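Local coordinates for protein putative NADPH:quinone reductase (Bacillus thuringiensis, PDB 3GMS) that is of unproven function but probably reduces quinones with NADPH, as a member of the zinc-binding dehydrogenase-like (medium-chain) reductase family, at residues Asn151-Ala156 with Glu183-Leu188; Phe161-Gln166 with Glu294-Met299; Ala122-Ile127 with Lys324-Leu329; Thr131-Cys136 with Phe284-Arg289. All coordinates share one frame; numbering follows the deposited sequence.

Contact 1: residues Asn151-Ala156 with Glu183-Leu188; sequences NACGSA and EELLRL
Leu185, on helix 182-188, pushes the end of its side chain against Cys153 in the loop that follows strand 147-150. Both branches straddle the carbonyl oxygen of Cys153: Leu185 CD2 lies 3.6 Å from Cys153 O and Leu185 CD1 3.7 Å from the same atom. The leucine has CG anti to its own carbonyl carbon (chi1 -67°), and this torsion sends both methyls toward the loop, onto its backbone more than its side chains. The closest approach of the two side chains is looser, Cys153 CB to Leu185 CD1 at 4.3 Å. Gly154 adds a marginal touch through its backbone N. The loop keeps its shape by its own bonds: a type I beta turn runs from Ala152 to Ser155, and Ala152 O accepts from Ser155 N and from Ser155 OG, with Ser155 OG 2.8 Å from Ala152 O and nearly in line with the carbonyl. The same hydroxyl bonds Gly158 N, making Ser155 the N-cap of helix 156-168. Ala174 of strand 171-176 touches both Cys153 and Leu185. A turn between the first strand and the following helix, backed by the next helix, is characteristic of the nucleotide-binding Rossmann fold.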
loop_
_atom_site.group_PDB
_atom_site.type_symbol
_atom_site.label_atom_id
_atom_site.label_comp_id
_atom_site.label_asym_id
_atom_site.label_seq_id
_atom_site.Cartn_x
_atom_site.Cartn_y
_atom_site.Cartn_z
ATOM N N ASN A 151 13.101 -5.307 -3.405
ATOM C CA ASN A 151 12.692 -6.659 -3.755
ATOM C C ASN A 151 11.171 -6.838 -3.830
ATOM O O ASN A 151 10.399 -5.904 -3.540
ATOM C CB ASN A 151 13.391 -7.721 -2.873
ATOM C CG ASN A 151 12.959 -7.673 -1.396
ATOM O OD1 ASN A 151 11.991 -7.047 -1.071
ATOM N ND2 ASN A 151 13.694 -8.350 -0.523
ATOM N N ALA A 152 10.731 -8.045 -4.193
ATOM C CA ALA A 152 9.316 -8.279 -4.565
ATOM C C ALA A 152 8.792 -7.149 -5.473
ATOM O O ALA A 152 7.664 -6.664 -5.314
ATOM C CB ALA A 152 8.436 -8.449 -3.281
ATOM N N CYS A 153 9.622 -6.734 -6.434
ATOM C CA CYS A 153 9.387 -5.493 -7.133
ATOM C C CYS A 153 8.311 -5.637 -8.202
ATOM O O CYS A 153 7.865 -4.647 -8.758
ATOM C CB CYS A 153 10.680 -4.921 -7.705
ATOM S SG CYS A 153 10.719 -3.104 -7.904
ATOM N N GLY A 154 7.881 -6.860 -8.468
ATOM C CA GLY A 154 6.745 -7.063 -9.388
ATOM C C GLY A 154 5.396 -6.696 -8.758
ATOM O O GLY A 154 4.370 -6.708 -9.425
ATOM N N SER A 155 5.395 -6.377 -7.477
ATOM C CA SER A 155 4.196 -5.894 -6.777
ATOM C C SER A 155 3.664 -4.523 -7.262
ATOM O O SER A 155 4.346 -3.791 -7.990
ATOM C CB SER A 155 4.533 -5.800 -5.307
ATOM O OG SER A 155 5.546 -4.829 -5.124
ATOM N N ALA A 156 2.459 -4.139 -6.803
ATOM C CA ALA A 156 1.938 -2.814 -7.084
ATOM C C ALA A 156 2.914 -1.750 -6.628
ATOM O O ALA A 156 3.168 -0.780 -7.368
ATOM C CB ALA A 156 0.564 -2.561 -6.380
ATOM N N GLU A 183 9.433 -6.306 -18.249
ATOM C CA GLU A 183 9.177 -5.317 -19.292
ATOM C C GLU A 183 8.470 -4.094 -18.731
ATOM O O GLU A 183 8.882 -2.966 -19.007
ATOM C CB GLU A 183 8.392 -5.912 -20.481
ATOM C CG GLU A 183 7.938 -4.852 -21.532
ATOM C CD GLU A 183 9.100 -4.259 -22.351
ATOM O OE1 GLU A 183 10.206 -4.841 -22.327
ATOM O OE2 GLU A 183 8.908 -3.222 -23.039
ATOM N N GLU A 184 7.433 -4.328 -17.915
ATOM C CA GLU A 184 6.667 -3.235 -17.341
ATOM C C GLU A 184 7.578 -2.377 -16.444
ATOM O O GLU A 184 7.604 -1.155 -16.591
ATOM C CB GLU A 184 5.451 -3.753 -16.572
ATOM C CG GLU A 184 4.485 -4.641 -17.414
ATOM C CD GLU A 184 4.729 -6.159 -17.271
ATOM O OE1 GLU A 184 5.824 -6.701 -17.678
ATOM O OE2 GLU A 184 3.773 -6.825 -16.783
ATOM N N LEU A 185 8.353 -3.030 -15.575
ATOM C CA LEU A 185 9.283 -2.274 -14.690
ATOM C C LEU A 185 10.281 -1.422 -15.472
ATOM O O LEU A 185 10.464 -0.225 -15.182
ATOM C CB LEU A 185 9.994 -3.201 -13.696
ATOM C CG LEU A 185 9.093 -3.849 -12.652
ATOM C CD1 LEU A 185 9.819 -4.920 -11.936
ATOM C CD2 LEU A 185 8.602 -2.718 -11.675
ATOM N N LEU A 186 10.921 -1.996 -16.498
ATOM C CA LEU A 186 11.785 -1.169 -17.327
ATOM C C LEU A 186 11.081 0.023 -17.985
ATOM O O LEU A 186 11.605 1.133 -17.932
ATOM C CB LEU A 186 12.544 -1.989 -18.390
ATOM C CG LEU A 186 13.403 -3.101 -17.789
ATOM C CD1 LEU A 186 13.737 -4.104 -18.869
ATOM C CD2 LEU A 186 14.687 -2.515 -17.146
ATOM N N ARG A 187 9.902 -0.216 -18.586
ATOM C CA ARG A 187 9.086 0.852 -19.171
ATOM C C ARG A 187 8.800 1.960 -18.199
ATOM O O ARG A 187 8.836 3.144 -18.563
ATOM C CB ARG A 187 7.731 0.333 -19.649
ATOM C CG ARG A 187 7.779 -0.325 -20.975
ATOM C CD ARG A 187 6.380 -0.523 -21.540
ATOM N NE ARG A 187 6.478 -1.368 -22.728
ATOM C CZ ARG A 187 5.494 -1.573 -23.606
ATOM N NH1 ARG A 187 4.319 -0.984 -23.440
ATOM N NH2 ARG A 187 5.700 -2.366 -24.657
ATOM N N LEU A 188 8.489 1.565 -16.968
ATOM C CA LEU A 188 8.114 2.523 -15.937
ATOM C C LEU A 188 9.322 3.259 -15.394
ATOM O O LEU A 188 9.172 4.279 -14.738
ATOM C CB LEU A 188 7.329 1.843 -14.793
ATOM C CG LEU A 188 5.903 1.422 -15.213
ATOM C CD1 LEU A 188 5.318 0.443 -14.232
ATOM C CD2 LEU A 188 4.987 2.641 -15.366
#

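Contact 2: residues Phe161-Gln166 with Glu294-Met299; sequences FAQLSQ and EQLRFM
The side-chain amide of Gln163 lies alongside the backbone of Arg297 and bonds it twice, much as a neighbouring strand would. Gln163 OE1 accepts from Arg297 N at 2.7 Å, in the carbonyl plane and on a lone pair, while Gln163 NE2 donates to Arg297 O at 3.0 Å in a straighter bond (N-H...O angle 167°) that lies in the plane of the amide. The pair of bonds fixes the amide's rotation and tells its oxygen from its nitrogen. NE2 also bonds His159 O one turn back on the helix, so both polar atoms of this buried group are engaged. The chain gets there extended beyond CG (chi2 170°). Nearer the helix, Leu296 turns CD1 back toward Gln163 CB, 3.9 Å away. A water that donates to Gln295 O at 2.7 Å makes a weaker, longer bond to Gln163 O and bridges the two backbones. Glu294, with positive phi, ends helix 277-292 in a Schellman motif, after which the chain extends past helix 156-168. The glutamine thus ties the first helix of the Rossmann fold to the segment by which the chain leaves that domain for strand 301-306.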
loop_
_atom_site.group_PDB
_atom_site.type_symbol
_atom_site.label_atom_id
_atom_site.label_comp_id
_atom_site.label_asym_id
_atom_site.label_seq_id
_atom_site.Cartn_x
_atom_site.Cartn_y
_atom_site.Cartn_z
ATOM N N PHE A 161 7.707 2.396 -7.174
ATOM C CA PHE A 161 9.109 2.754 -6.942
ATOM C C PHE A 161 9.826 3.033 -8.284
ATOM O O PHE A 161 10.630 3.961 -8.393
ATOM C CB PHE A 161 9.813 1.649 -6.154
ATOM C CG PHE A 161 9.510 1.666 -4.667
ATOM C CD1 PHE A 161 9.877 2.755 -3.869
ATOM C CD2 PHE A 161 8.890 0.582 -4.069
ATOM C CE1 PHE A 161 9.590 2.757 -2.482
ATOM C CE2 PHE A 161 8.617 0.582 -2.683
ATOM C CZ PHE A 161 8.984 1.687 -1.886
ATOM N N ALA A 162 9.487 2.244 -9.309
ATOM C CA ALA A 162 10.077 2.435 -10.653
ATOM C C ALA A 162 9.754 3.819 -11.173
ATOM O O ALA A 162 10.627 4.547 -11.652
ATOM C CB ALA A 162 9.603 1.359 -11.619
ATOM N N GLN A 163 8.493 4.230 -11.045
ATOM C CA GLN A 163 8.132 5.569 -11.463
ATOM C C GLN A 163 8.739 6.670 -10.604
ATOM O O GLN A 163 9.180 7.708 -11.131
ATOM C CB GLN A 163 6.595 5.709 -11.488
ATOM C CG GLN A 163 5.937 4.778 -12.515
ATOM C CD GLN A 163 4.423 4.768 -12.347
ATOM O OE1 GLN A 163 3.756 5.693 -12.772
ATOM N NE2 GLN A 163 3.888 3.715 -11.707
ATOM N N LEU A 164 8.716 6.499 -9.280
ATOM C CA LEU A 164 9.359 7.476 -8.400
ATOM C C LEU A 164 10.867 7.664 -8.695
ATOM O O LEU A 164 11.401 8.765 -8.503
ATOM C CB LEU A 164 9.155 7.100 -6.937
ATOM C CG LEU A 164 7.717 7.372 -6.462
ATOM C CD1 LEU A 164 7.544 6.739 -5.078
ATOM C CD2 LEU A 164 7.389 8.860 -6.406
ATOM N N SER A 165 11.529 6.621 -9.178
ATOM C CA SER A 165 12.955 6.809 -9.528
ATOM C C SER A 165 13.135 7.905 -10.612
ATOM O O SER A 165 14.112 8.658 -10.591
ATOM C CB SER A 165 13.619 5.495 -9.915
ATOM O OG SER A 165 13.258 5.060 -11.218
ATOM N N GLN A 166 12.187 7.979 -11.546
ATOM C CA GLN A 166 12.203 8.977 -12.610
ATOM C C GLN A 166 11.814 10.309 -12.069
ATOM O O GLN A 166 12.506 11.291 -12.343
ATOM C CB GLN A 166 11.286 8.575 -13.778
ATOM C CG GLN A 166 11.702 7.218 -14.342
ATOM C CD GLN A 166 13.148 7.229 -14.888
ATOM O OE1 GLN A 166 13.567 8.186 -15.534
ATOM N NE2 GLN A 166 13.887 6.159 -14.647
ATOM N N GLU A 294 0.126 12.781 -14.939
ATOM C CA GLU A 294 0.574 11.519 -15.537
ATOM C C GLU A 294 2.036 11.093 -15.243
ATOM O O GLU A 294 2.613 10.296 -15.979
ATOM C CB GLU A 294 0.239 11.504 -17.041
ATOM C CG GLU A 294 -1.292 11.470 -17.275
ATOM C CD GLU A 294 -1.711 11.499 -18.749
ATOM O OE1 GLU A 294 -1.055 12.179 -19.562
ATOM O OE2 GLU A 294 -2.731 10.858 -19.080
ATOM N N GLN A 295 2.600 11.572 -14.132
ATOM C CA GLN A 295 3.933 11.149 -13.662
ATOM C C GLN A 295 3.842 9.843 -12.890
ATOM O O GLN A 295 4.783 9.049 -12.832
ATOM C CB GLN A 295 4.542 12.231 -12.785
ATOM C CG GLN A 295 4.854 13.498 -13.572
ATOM C CD GLN A 295 5.210 14.630 -12.679
ATOM O OE1 GLN A 295 4.363 15.445 -12.338
ATOM N NE2 GLN A 295 6.453 14.672 -12.246
ATOM N N LEU A 296 2.681 9.638 -12.302
ATOM C CA LEU A 296 2.394 8.439 -11.552
ATOM C C LEU A 296 1.128 7.745 -12.090
ATOM O O LEU A 296 0.096 8.377 -12.214
ATOM C CB LEU A 296 2.171 8.862 -10.111
ATOM C CG LEU A 296 2.455 7.875 -8.995
ATOM C CD1 LEU A 296 3.845 7.244 -9.104
ATOM C CD2 LEU A 296 2.282 8.630 -7.663
ATOM N N ARG A 297 1.210 6.456 -12.396
ATOM C CA ARG A 297 0.049 5.716 -12.865
ATOM C C ARG A 297 -0.097 4.438 -12.056
ATOM O O ARG A 297 0.905 3.843 -11.644
ATOM C CB ARG A 297 0.201 5.336 -14.347
ATOM C CG ARG A 297 0.268 6.540 -15.295
ATOM C CD ARG A 297 0.440 6.052 -16.724
ATOM N NE ARG A 297 1.826 5.640 -16.949
ATOM C CZ ARG A 297 2.213 4.744 -17.856
ATOM N NH1 ARG A 297 1.320 4.147 -18.642
ATOM N NH2 ARG A 297 3.503 4.452 -17.987
ATOM N N PHE A 298 -1.342 4.024 -11.816
ATOM C CA PHE A 298 -1.550 2.884 -10.914
ATOM C C PHE A 298 -1.832 1.648 -11.733
ATOM O O PHE A 298 -1.800 1.714 -12.976
ATOM C CB PHE A 298 -2.631 3.173 -9.848
ATOM C CG PHE A 298 -2.340 4.370 -8.981
ATOM C CD1 PHE A 298 -1.028 4.724 -8.644
ATOM C CD2 PHE A 298 -3.388 5.147 -8.478
ATOM C CE1 PHE A 298 -0.751 5.854 -7.853
ATOM C CE2 PHE A 298 -3.125 6.243 -7.663
ATOM C CZ PHE A 298 -1.783 6.604 -7.344
ATOM N N MET A 299 -2.095 0.528 -11.051
ATOM C CA MET A 299 -2.334 -0.738 -11.737
ATOM C C MET A 299 -3.651 -0.746 -12.518
ATOM O O MET A 299 -4.626 -0.135 -12.138
ATOM C CB MET A 299 -2.289 -1.910 -10.752
ATOM C CG MET A 299 -1.071 -1.953 -9.857
ATOM S SD MET A 299 0.425 -2.565 -10.685
ATOM C CE MET A 299 -0.234 -3.972 -11.585
HETATM O O HOH W 1 7.302 8.869 -13.673
#

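Contact 3: residues Ala122-Ile127 with Lys324-Leu329; sequences AAQMYI and KGKVFL
Apolar packing centres on the ring of Phe328, which meets Ala123 and the stem of Gln124. Ala123 CB approaches Phe328 CE1 obliquely at 4.1 Å, and Gln124 CG lies 3.9 Å from Phe328 CZ. The CB of the phenylalanine points to the loop, and chi1 of -62° sets the ring beside Ala123 and Gln124. Phe120 meets the same ring edge-to-face, and Val41 and Pro43 of strand 34-43 also pack on it.

Strand 326-330 pairs antiparallel with strand 34-43 and parallel with strand 301-306, in the mixed sheet of the GroES-like domain common to medium-chain reductases. The chain thus comes back to this domain after its Rossmann portion, and the loop 122-127, on the way to helix 127-139, lies against the returning strand.

The polar atoms of Gln124 meet only carbon across the contact. Its amide stands steeply to the ring, the planes 76° apart, and Gln124 NE2 lies at the ring's edge, 3.6 Å from Phe328 CZ. That nitrogen is held by Phe120 O and probably also by Met299 O. Gln124 OE1 faces the aliphatic part of Lys326, with Lys326 CE at 3.7 Å, as the two side chains run past each other in opposite directions. Lys326 is bent at chi2 and chi3, and its NZ bonds Asn45 OD1 rather than the glutamine.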
loop_
_atom_site.group_PDB
_atom_site.type_symbol
_atom_site.label_atom_id
_atom_site.label_comp_id
_atom_site.label_asym_id
_atom_site.label_seq_id
_atom_site.Cartn_x
_atom_site.Cartn_y
_atom_site.Cartn_z
ATOM N N ALA A 122 -8.487 6.518 -8.013
ATOM C CA ALA A 122 -8.630 7.067 -6.678
ATOM C C ALA A 122 -8.607 5.996 -5.582
ATOM O O ALA A 122 -8.012 6.175 -4.505
ATOM C CB ALA A 122 -9.956 7.886 -6.583
ATOM N N ALA A 123 -9.213 4.864 -5.888
ATOM C CA ALA A 123 -9.314 3.788 -4.925
ATOM C C ALA A 123 -7.944 3.159 -4.575
ATOM O O ALA A 123 -7.862 2.273 -3.699
ATOM C CB ALA A 123 -10.293 2.720 -5.474
ATOM N N GLN A 124 -6.897 3.547 -5.309
ATOM C CA GLN A 124 -5.548 3.003 -5.129
ATOM C C GLN A 124 -4.557 4.036 -4.622
ATOM O O GLN A 124 -3.329 3.763 -4.536
ATOM C CB GLN A 124 -5.031 2.390 -6.441
ATOM C CG GLN A 124 -5.809 1.190 -6.956
ATOM C CD GLN A 124 -5.228 0.759 -8.284
ATOM O OE1 GLN A 124 -4.176 0.139 -8.318
ATOM N NE2 GLN A 124 -5.844 1.182 -9.371
ATOM N N MET A 125 -5.080 5.205 -4.211
ATOM C CA MET A 125 -4.230 6.366 -3.916
ATOM C C MET A 125 -3.455 6.305 -2.583
ATOM O O MET A 125 -2.458 7.003 -2.424
ATOM C CB MET A 125 -5.075 7.654 -3.955
ATOM C CG MET A 125 -4.306 9.027 -3.893
ATOM S SD MET A 125 -3.468 9.473 -5.463
ATOM C CE MET A 125 -4.855 9.569 -6.536
ATOM N N TYR A 126 -3.919 5.479 -1.647
ATOM C CA TYR A 126 -3.436 5.538 -0.268
ATOM C C TYR A 126 -2.274 4.606 0.005
ATOM O O TYR A 126 -1.147 5.024 0.079
ATOM C CB TYR A 126 -4.601 5.276 0.675
ATOM C CG TYR A 126 -4.301 5.235 2.172
ATOM C CD1 TYR A 126 -3.234 5.969 2.755
ATOM C CD2 TYR A 126 -5.149 4.506 3.007
ATOM C CE1 TYR A 126 -3.021 5.921 4.140
ATOM C CE2 TYR A 126 -4.956 4.457 4.387
ATOM C CZ TYR A 126 -3.889 5.174 4.940
ATOM O OH TYR A 126 -3.684 5.129 6.304
ATOM N N ILE A 127 -2.527 3.315 0.130
ATOM C CA ILE A 127 -1.544 2.477 0.778
ATOM C C ILE A 127 -0.190 2.374 0.047
ATOM O O ILE A 127 0.839 2.666 0.640
ATOM C CB ILE A 127 -2.132 1.035 1.036
ATOM C CG1 ILE A 127 -3.283 1.119 2.068
ATOM C CG2 ILE A 127 -1.055 0.118 1.592
ATOM C CD1 ILE A 127 -2.841 1.539 3.454
ATOM N N LYS A 324 -2.193 -10.228 -13.949
ATOM C CA LYS A 324 -1.763 -8.908 -13.460
ATOM C C LYS A 324 -2.960 -7.999 -13.198
ATOM O O LYS A 324 -3.999 -8.118 -13.867
ATOM C CB LYS A 324 -0.784 -8.230 -14.441
ATOM N N GLY A 325 -2.800 -7.093 -12.237
ATOM C CA GLY A 325 -3.814 -6.081 -11.970
ATOM C C GLY A 325 -4.514 -6.209 -10.641
ATOM O O GLY A 325 -4.433 -7.234 -9.972
ATOM N N LYS A 326 -5.240 -5.153 -10.285
ATOM C CA LYS A 326 -5.935 -5.043 -9.024
ATOM C C LYS A 326 -7.397 -5.548 -9.072
ATOM O O LYS A 326 -8.112 -5.239 -10.009
ATOM C CB LYS A 326 -5.917 -3.559 -8.649
ATOM C CG LYS A 326 -6.256 -3.291 -7.212
ATOM C CD LYS A 326 -5.168 -3.808 -6.252
ATOM C CE LYS A 326 -4.008 -2.861 -6.129
ATOM N NZ LYS A 326 -3.142 -3.290 -5.009
ATOM N N VAL A 327 -7.820 -6.335 -8.069
ATOM C CA VAL A 327 -9.187 -6.765 -7.958
ATOM C C VAL A 327 -9.928 -5.757 -7.075
ATOM O O VAL A 327 -9.376 -5.295 -6.089
ATOM C CB VAL A 327 -9.253 -8.155 -7.298
ATOM C CG1 VAL A 327 -10.733 -8.619 -7.158
ATOM C CG2 VAL A 327 -8.430 -9.166 -8.145
ATOM N N PHE A 328 -11.139 -5.390 -7.437
ATOM C CA PHE A 328 -11.911 -4.418 -6.648
ATOM C C PHE A 328 -13.258 -4.912 -6.218
ATOM O O PHE A 328 -13.889 -5.734 -6.918
ATOM C CB PHE A 328 -12.147 -3.138 -7.487
ATOM C CG PHE A 328 -10.892 -2.420 -7.890
ATOM C CD1 PHE A 328 -10.419 -1.331 -7.134
ATOM C CD2 PHE A 328 -10.195 -2.782 -9.043
ATOM C CE1 PHE A 328 -9.265 -0.666 -7.519
ATOM C CE2 PHE A 328 -9.000 -2.125 -9.420
ATOM C CZ PHE A 328 -8.549 -1.055 -8.659
ATOM N N LEU A 329 -13.734 -4.327 -5.107
ATOM C CA LEU A 329 -15.093 -4.525 -4.602
ATOM C C LEU A 329 -15.875 -3.297 -4.905
ATOM O O LEU A 329 -15.494 -2.201 -4.482
ATOM C CB LEU A 329 -15.079 -4.733 -3.082
ATOM C CG LEU A 329 -14.425 -6.043 -2.607
ATOM C CD1 LEU A 329 -14.120 -6.041 -1.106
ATOM C CD2 LEU A 329 -15.198 -7.358 -3.056
#

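Contact 4: residues Thr131-Cys136 with Phe284-Arg289; sequences TAWVTC and FRHLIR
Two helices pack here, 127-139, which leads into the Rossmann domain, and 277-292, which comes near its end; the contact joins them through Trp133, His286 and Leu287. CD2 of His286 sits over one face of the Trp133 indole, 3.2 Å above its plane and toward the rim of the six-membered ring. The closest pair is Trp133 CH2 and His286 NE2 at 3.1 Å, and His286 CD2 is 3.3 Å from Trp133 CZ2. The rings are inclined to each other at 43°, their centroids 4.5 Å apart, so they are neither stacked nor edge-to-face. Both residues carry CG anti to the backbone N (chi1 178° for Trp133, -170° for His286), which sends each ring out from its helix toward the other, and the side chains cross at about a right angle. Leu287 meets the base of the tryptophan: its CD2 comes 4.0 Å from Trp133 CB. Thr283 and Leu290, just before and just after the segment on the same helix, also touch the Trp133 side chain, and Leu164 of helix 156-168 packs on it as well. The CD2-NE2 edge of the imidazole is thus held close to the rim of the indole, in a close, oblique aromatic and aliphatic contact that joins the two segments by van der Waals packing, with no hydrogen bond or salt bridge between them.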
loop_
_atom_site.group_PDB
_atom_site.type_symbol
_atom_site.label_atom_id
_atom_site.label_comp_id
_atom_site.label_asym_id
_atom_site.label_seq_id
_atom_site.Cartn_x
_atom_site.Cartn_y
_atom_site.Cartn_z
ATOM N N THR A 131 3.103 4.926 0.968
ATOM C CA THR A 131 4.258 4.154 1.421
ATOM C C THR A 131 5.488 4.386 0.531
ATOM O O THR A 131 6.611 4.666 1.047
ATOM C CB THR A 131 3.945 2.643 1.542
ATOM O OG1 THR A 131 2.910 2.463 2.521
ATOM C CG2 THR A 131 5.194 1.869 2.026
ATOM N N ALA A 132 5.291 4.306 -0.782
ATOM C CA ALA A 132 6.399 4.505 -1.706
ATOM C C ALA A 132 6.939 5.956 -1.590
ATOM O O ALA A 132 8.149 6.153 -1.496
ATOM C CB ALA A 132 5.980 4.169 -3.166
ATOM N N TRP A 133 6.044 6.941 -1.555
ATOM C CA TRP A 133 6.428 8.358 -1.494
ATOM C C TRP A 133 7.173 8.725 -0.209
ATOM O O TRP A 133 8.218 9.415 -0.246
ATOM C CB TRP A 133 5.206 9.256 -1.587
ATOM C CG TRP A 133 5.564 10.743 -1.469
ATOM C CD1 TRP A 133 5.369 11.543 -0.383
ATOM C CD2 TRP A 133 6.163 11.560 -2.472
ATOM N NE1 TRP A 133 5.794 12.834 -0.661
ATOM C CE2 TRP A 133 6.299 12.863 -1.929
ATOM C CE3 TRP A 133 6.580 11.328 -3.788
ATOM C CZ2 TRP A 133 6.860 13.936 -2.657
ATOM C CZ3 TRP A 133 7.129 12.401 -4.520
ATOM C CH2 TRP A 133 7.260 13.688 -3.938
ATOM N N VAL A 134 6.587 8.323 0.915
ATOM C CA VAL A 134 7.179 8.575 2.224
ATOM C C VAL A 134 8.559 7.896 2.424
ATOM O O VAL A 134 9.503 8.556 2.850
ATOM C CB VAL A 134 6.181 8.335 3.377
ATOM C CG1 VAL A 134 6.867 8.475 4.731
ATOM C CG2 VAL A 134 5.042 9.364 3.308
ATOM N N THR A 135 8.653 6.601 2.128
ATOM C CA THR A 135 9.931 5.874 2.277
ATOM C C THR A 135 11.012 6.544 1.409
ATOM O O THR A 135 12.132 6.786 1.889
ATOM C CB THR A 135 9.806 4.337 1.997
ATOM O OG1 THR A 135 9.226 4.132 0.698
ATOM C CG2 THR A 135 8.894 3.624 3.079
ATOM N N CYS A 136 10.672 6.907 0.162
ATOM C CA CYS A 136 11.620 7.612 -0.726
ATOM C C CYS A 136 11.999 9.022 -0.239
ATOM O O CYS A 136 13.176 9.388 -0.254
ATOM C CB CYS A 136 11.110 7.692 -2.186
ATOM S SG CYS A 136 11.158 6.077 -3.038
ATOM N N PHE A 284 -1.140 14.111 0.341
ATOM C CA PHE A 284 -2.112 13.592 -0.637
ATOM C C PHE A 284 -2.292 14.570 -1.794
ATOM O O PHE A 284 -2.407 14.152 -2.950
ATOM C CB PHE A 284 -3.452 13.270 -0.004
ATOM C CG PHE A 284 -3.536 11.870 0.513
ATOM C CD1 PHE A 284 -3.239 11.601 1.817
ATOM C CD2 PHE A 284 -3.849 10.815 -0.358
ATOM C CE1 PHE A 284 -3.304 10.260 2.303
ATOM C CE2 PHE A 284 -3.938 9.492 0.102
ATOM C CZ PHE A 284 -3.654 9.227 1.444
ATOM N N ARG A 285 -2.270 15.872 -1.505
ATOM C CA ARG A 285 -2.442 16.837 -2.609
ATOM C C ARG A 285 -1.345 16.680 -3.615
ATOM O O ARG A 285 -1.570 16.828 -4.814
ATOM C CB ARG A 285 -2.542 18.283 -2.084
ATOM C CG ARG A 285 -3.946 18.619 -1.678
ATOM C CD ARG A 285 -4.136 20.133 -1.425
ATOM N NE ARG A 285 -3.600 20.461 -0.115
ATOM C CZ ARG A 285 -4.246 20.254 1.037
ATOM N NH1 ARG A 285 -5.483 19.751 1.058
ATOM N NH2 ARG A 285 -3.660 20.569 2.175
ATOM N N HIS A 286 -0.163 16.325 -3.119
ATOM C CA HIS A 286 0.969 16.088 -3.944
ATOM C C HIS A 286 0.886 14.853 -4.821
ATOM O O HIS A 286 1.213 14.918 -6.020
ATOM C CB HIS A 286 2.287 16.064 -3.151
ATOM C CG HIS A 286 3.475 16.065 -4.052
ATOM N ND1 HIS A 286 3.802 17.147 -4.844
ATOM C CD2 HIS A 286 4.333 15.076 -4.400
ATOM C CE1 HIS A 286 4.856 16.852 -5.582
ATOM N NE2 HIS A 286 5.197 15.601 -5.333
ATOM N N LEU A 287 0.464 13.740 -4.230
ATOM C CA LEU A 287 0.277 12.504 -5.003
ATOM C C LEU A 287 -0.789 12.732 -6.073
ATOM O O LEU A 287 -0.605 12.309 -7.205
ATOM C CB LEU A 287 -0.171 11.359 -4.081
ATOM C CG LEU A 287 0.831 10.892 -3.018
ATOM C CD1 LEU A 287 0.081 9.969 -2.035
ATOM C CD2 LEU A 287 1.934 10.146 -3.665
ATOM N N ILE A 288 -1.865 13.440 -5.706
ATOM C CA ILE A 288 -2.958 13.715 -6.650
ATOM C C ILE A 288 -2.410 14.517 -7.854
ATOM O O ILE A 288 -2.720 14.185 -8.997
ATOM C CB ILE A 288 -4.117 14.425 -5.949
ATOM C CG1 ILE A 288 -4.883 13.412 -5.054
ATOM C CG2 ILE A 288 -5.033 15.148 -6.965
ATOM C CD1 ILE A 288 -5.867 14.097 -4.089
ATOM N N ARG A 289 -1.593 15.546 -7.601
ATOM C CA ARG A 289 -0.941 16.275 -8.704
ATOM C C ARG A 289 -0.102 15.364 -9.594
ATOM O O ARG A 289 -0.161 15.486 -10.818
ATOM C CB ARG A 289 -0.056 17.430 -8.213
ATOM C CG ARG A 289 -0.722 18.385 -7.276
ATOM C CD ARG A 289 -2.064 18.869 -7.738
ATOM N NE ARG A 289 -2.535 19.840 -6.752
ATOM C CZ ARG A 289 -3.307 19.552 -5.712
ATOM N NH1 ARG A 289 -3.786 18.323 -5.534
ATOM N NH2 ARG A 289 -3.640 20.528 -4.868
#

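In the fold
Along the chain, contact 3 encloses the rest: contacts 1, 2 and 4 lie within the loop it closes, and contacts 1 and 2 cross, as do 2 and 4. Contact 2 is the middle member, its centre about 10 Å from that of contact 1 and 11 Å from that of contact 4. Helix 156-168, which begins at the end of segment 151-156, carries Gln163 and Leu164; Leu188 packs on the former, Trp133 and Ala132 on the latter. Contact 1 lies within the nucleotide-binding domain, while contact 3, its centre about 15 Å from that of contact 2, lies in the GroES-like part and touches contact 2, Phe298 packing on Met125, where the chain returns to it.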